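Local coordinates for cytoplasmic export protein 1 (Saccharomyces cerevisiae, PDB 3VWA) that belongs to the nuclear tRNA export machinery, binding tRNA and possibly passing aminoacylated tRNAs from the export receptors to the translation machinery, at residues 284-293 and 331-339. Numbering follows the deposited sequence.
Sequences IENFIIPELC and LTSETNTFP
Ile289 packs against Leu331, Thr332 and Pro339 in a mainly apolar contact between helix 283-303 and the C-terminal end of helix 321-335. The segments lie between the kinase-like domain and the later helical repeats. Ile289 CD1 lies 3.9 Å from Leu331 CB. With chi1 at -72°, Ile289 CG1 sits beside the backbone N and CG2 lies anti to it, which brings CG2 to Pro339 CD and to Thr332 CG2, 3.7 Å away. Ile284 crosses Leu331 at about a right angle. Pro339 brings CG to 3.8 Å from Cys293 SG. Glu285 lays its aliphatic CG against Thr337, 3.3 Å from OG1, and its OE1 accepts a hydrogen bond from Gly282 N. A water bonded to Glu285 O also reaches Thr337 OG1 weakly. Thr335 OG1 donates to Leu331 O at 2.7 Å; Thr335 N shares this acceptor. Thr335 CG2 lies 4.1 Å from Ile284 CG2 and close to Glu285 OE2. With neither hydroxyl nor CG2, an alanine at Thr335 would probably leave Leu331 O to the backbone N-H and open a gap beside Ile284 and Glu285. Asn336 takes a positive phi in the Schellman motif that follows. The axes of the short helical segments run nearly antiparallel, at 162°, consistent with the paired helices of a HEAT-type solenoid.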
loop_
_atom_site.group_PDB
_atom_site.type_symbol
_atom_site.label_atom_id
_atom_site.label_comp_id
_atom_site.label_asym_id
_atom_site.label_seq_id
_atom_site.Cartn_x
_atom_site.Cartn_y
_atom_site.Cartn_z
ATOM N N ILE A 284 -3.093 0.253 -7.990
ATOM C CA ILE A 284 -1.774 0.380 -7.417
ATOM C C ILE A 284 -1.406 -0.852 -6.586
ATOM O O ILE A 284 -0.345 -1.467 -6.803
ATOM C CB ILE A 284 -1.646 1.642 -6.543
ATOM C CG1 ILE A 284 -1.689 2.875 -7.471
ATOM C CG2 ILE A 284 -0.364 1.543 -5.705
ATOM C CD1 ILE A 284 -1.289 4.183 -6.830
ATOM N N GLU A 285 -2.283 -1.192 -5.640
ATOM C CA GLU A 285 -2.051 -2.274 -4.673
ATOM C C GLU A 285 -1.933 -3.640 -5.320
ATOM O O GLU A 285 -1.051 -4.413 -4.963
ATOM C CB GLU A 285 -3.185 -2.334 -3.632
ATOM C CG GLU A 285 -3.399 -1.079 -2.802
ATOM C CD GLU A 285 -4.291 -0.032 -3.484
ATOM O OE1 GLU A 285 -4.482 -0.096 -4.717
ATOM O OE2 GLU A 285 -4.817 0.877 -2.796
ATOM N N ASN A 286 -2.825 -3.959 -6.248
ATOM C CA ASN A 286 -2.941 -5.327 -6.731
ATOM C C ASN A 286 -2.600 -5.505 -8.197
ATOM O O ASN A 286 -2.717 -6.598 -8.705
ATOM C CB ASN A 286 -4.358 -5.883 -6.477
ATOM C CG ASN A 286 -4.737 -5.854 -5.002
ATOM O OD1 ASN A 286 -3.904 -6.102 -4.127
ATOM N ND2 ASN A 286 -5.961 -5.461 -4.719
ATOM N N PHE A 287 -2.188 -4.452 -8.889
ATOM C CA PHE A 287 -1.787 -4.615 -10.279
ATOM C C PHE A 287 -0.378 -4.087 -10.388
ATOM O O PHE A 287 0.575 -4.863 -10.624
ATOM C CB PHE A 287 -2.745 -3.856 -11.228
ATOM C CG PHE A 287 -2.759 -4.373 -12.635
ATOM C CD1 PHE A 287 -1.783 -5.255 -13.088
ATOM C CD2 PHE A 287 -3.740 -3.935 -13.541
ATOM C CE1 PHE A 287 -1.786 -5.699 -14.399
ATOM C CE2 PHE A 287 -3.758 -4.399 -14.853
ATOM C CZ PHE A 287 -2.778 -5.275 -15.282
ATOM N N ILE A 288 -0.221 -2.771 -10.183
ATOM C CA ILE A 288 1.095 -2.165 -10.369
ATOM C C ILE A 288 2.198 -2.747 -9.454
ATOM O O ILE A 288 3.253 -3.198 -9.940
ATOM C CB ILE A 288 1.040 -0.606 -10.313
ATOM C CG1 ILE A 288 0.134 -0.064 -11.413
ATOM C CG2 ILE A 288 2.419 -0.031 -10.447
ATOM C CD1 ILE A 288 -0.162 1.428 -11.324
ATOM N N ILE A 289 1.970 -2.726 -8.142
ATOM C CA ILE A 289 2.997 -3.147 -7.180
ATOM C C ILE A 289 3.487 -4.609 -7.355
ATOM O O ILE A 289 4.683 -4.860 -7.314
ATOM C CB ILE A 289 2.569 -2.915 -5.701
ATOM C CG1 ILE A 289 2.567 -1.406 -5.312
ATOM C CG2 ILE A 289 3.545 -3.573 -4.786
ATOM C CD1 ILE A 289 1.937 -1.154 -3.948
ATOM N N PRO A 290 2.563 -5.585 -7.448
ATOM C CA PRO A 290 2.999 -6.933 -7.619
ATOM C C PRO A 290 3.726 -7.159 -8.938
ATOM O O PRO A 290 4.682 -7.923 -8.939
ATOM C CB PRO A 290 1.696 -7.787 -7.542
ATOM C CG PRO A 290 0.569 -6.852 -7.353
ATOM C CD PRO A 290 1.094 -5.441 -7.325
ATOM N N GLU A 291 3.317 -6.511 -10.034
ATOM C CA GLU A 291 4.100 -6.612 -11.285
ATOM C C GLU A 291 5.512 -6.014 -11.179
ATOM O O GLU A 291 6.494 -6.647 -11.632
ATOM C CB GLU A 291 3.358 -5.986 -12.494
ATOM C CG GLU A 291 2.004 -6.618 -12.811
ATOM C CD GLU A 291 2.075 -8.061 -13.344
ATOM O OE1 GLU A 291 3.150 -8.730 -13.281
ATOM O OE2 GLU A 291 1.040 -8.538 -13.854
ATOM N N LEU A 292 5.642 -4.820 -10.578
ATOM C CA LEU A 292 6.986 -4.285 -10.309
ATOM C C LEU A 292 7.800 -5.225 -9.476
ATOM O O LEU A 292 8.952 -5.494 -9.764
ATOM C CB LEU A 292 6.933 -3.010 -9.465
ATOM C CG LEU A 292 7.604 -1.777 -10.038
ATOM C CD1 LEU A 292 7.665 -0.559 -9.104
ATOM C CD2 LEU A 292 8.926 -2.055 -10.782
ATOM N N CYS A 293 7.213 -5.682 -8.392
ATOM C CA CYS A 293 7.916 -6.607 -7.509
ATOM C C CYS A 293 8.450 -7.790 -8.309
ATOM O O CYS A 293 9.624 -8.117 -8.197
ATOM C CB CYS A 293 7.021 -7.068 -6.368
ATOM S SG CYS A 293 6.701 -5.774 -5.126
ATOM N N LEU A 331 5.062 3.090 -2.446
ATOM C CA LEU A 331 3.632 2.869 -2.676
ATOM C C LEU A 331 3.022 1.836 -1.730
ATOM O O LEU A 331 1.834 1.929 -1.430
ATOM C CB LEU A 331 3.358 2.500 -4.123
ATOM C CG LEU A 331 3.613 3.608 -5.143
ATOM C CD1 LEU A 331 3.322 3.030 -6.504
ATOM C CD2 LEU A 331 2.759 4.853 -4.877
ATOM N N THR A 332 3.815 0.835 -1.335
ATOM C CA THR A 332 3.350 -0.224 -0.414
ATOM C C THR A 332 3.075 0.448 0.918
ATOM O O THR A 332 2.015 0.247 1.501
ATOM C CB THR A 332 4.361 -1.387 -0.170
ATOM O OG1 THR A 332 5.678 -0.882 0.030
ATOM C CG2 THR A 332 4.401 -2.388 -1.358
ATOM N N SER A 333 4.005 1.274 1.366
ATOM C CA SER A 333 3.824 2.001 2.613
ATOM C C SER A 333 2.606 2.916 2.533
ATOM O O SER A 333 1.762 2.882 3.412
ATOM C CB SER A 333 5.065 2.811 2.976
ATOM O OG SER A 333 4.754 3.757 4.004
ATOM N N GLU A 334 2.518 3.721 1.470
ATOM C CA GLU A 334 1.439 4.667 1.359
ATOM C C GLU A 334 0.082 3.966 1.427
ATOM O O GLU A 334 -0.843 4.475 2.060
ATOM C CB GLU A 334 1.531 5.504 0.075
ATOM C CG GLU A 334 0.364 6.493 0.006
ATOM C CD GLU A 334 0.118 7.043 -1.394
ATOM O OE1 GLU A 334 1.012 7.702 -1.955
ATOM O OE2 GLU A 334 -0.985 6.846 -1.935
ATOM N N THR A 335 -0.029 2.800 0.786
ATOM C CA THR A 335 -1.306 2.094 0.697
ATOM C C THR A 335 -1.431 1.074 1.822
ATOM O O THR A 335 -2.414 0.345 1.907
ATOM C CB THR A 335 -1.462 1.332 -0.635
ATOM O OG1 THR A 335 -0.346 0.438 -0.833
ATOM C CG2 THR A 335 -1.572 2.294 -1.825
ATOM N N ASN A 336 -0.412 0.974 2.660
ATOM C CA ASN A 336 -0.415 -0.084 3.647
ATOM C C ASN A 336 -0.858 -1.467 3.100
ATOM O O ASN A 336 -1.632 -2.161 3.751
ATOM C CB ASN A 336 -1.266 0.321 4.864
ATOM C CG ASN A 336 -0.983 -0.548 6.074
ATOM O OD1 ASN A 336 0.154 -0.965 6.287
ATOM N ND2 ASN A 336 -2.019 -0.845 6.862
ATOM N N THR A 337 -0.364 -1.841 1.912
ATOM C CA THR A 337 -0.570 -3.155 1.306
ATOM C C THR A 337 0.784 -3.704 0.853
ATOM O O THR A 337 1.652 -2.951 0.459
ATOM C CB THR A 337 -1.436 -3.074 0.021
ATOM O OG1 THR A 337 -0.866 -2.096 -0.865
ATOM C CG2 THR A 337 -2.926 -2.720 0.327
ATOM N N PHE A 338 0.920 -5.016 0.826
ATOM C CA PHE A 338 2.202 -5.675 0.697
ATOM C C PHE A 338 1.935 -6.993 0.029
ATOM O O PHE A 338 1.136 -7.761 0.529
ATOM C CB PHE A 338 2.759 -5.927 2.113
ATOM C CG PHE A 338 3.082 -4.670 2.843
ATOM C CD1 PHE A 338 2.157 -4.097 3.712
ATOM C CD2 PHE A 338 4.270 -4.026 2.618
ATOM C CE1 PHE A 338 2.416 -2.893 4.336
ATOM C CE2 PHE A 338 4.562 -2.836 3.266
ATOM C CZ PHE A 338 3.621 -2.269 4.130
ATOM N N PRO A 339 2.578 -7.262 -1.111
ATOM C CA PRO A 339 2.209 -8.490 -1.838
ATOM C C PRO A 339 2.825 -9.737 -1.226
ATOM O O PRO A 339 3.815 -9.650 -0.513
ATOM C CB PRO A 339 2.811 -8.268 -3.239
ATOM C CG PRO A 339 3.929 -7.303 -2.983
ATOM C CD PRO A 339 3.474 -6.394 -1.901
HETATM O O HOH W 1 0.469 -4.514 -2.612
#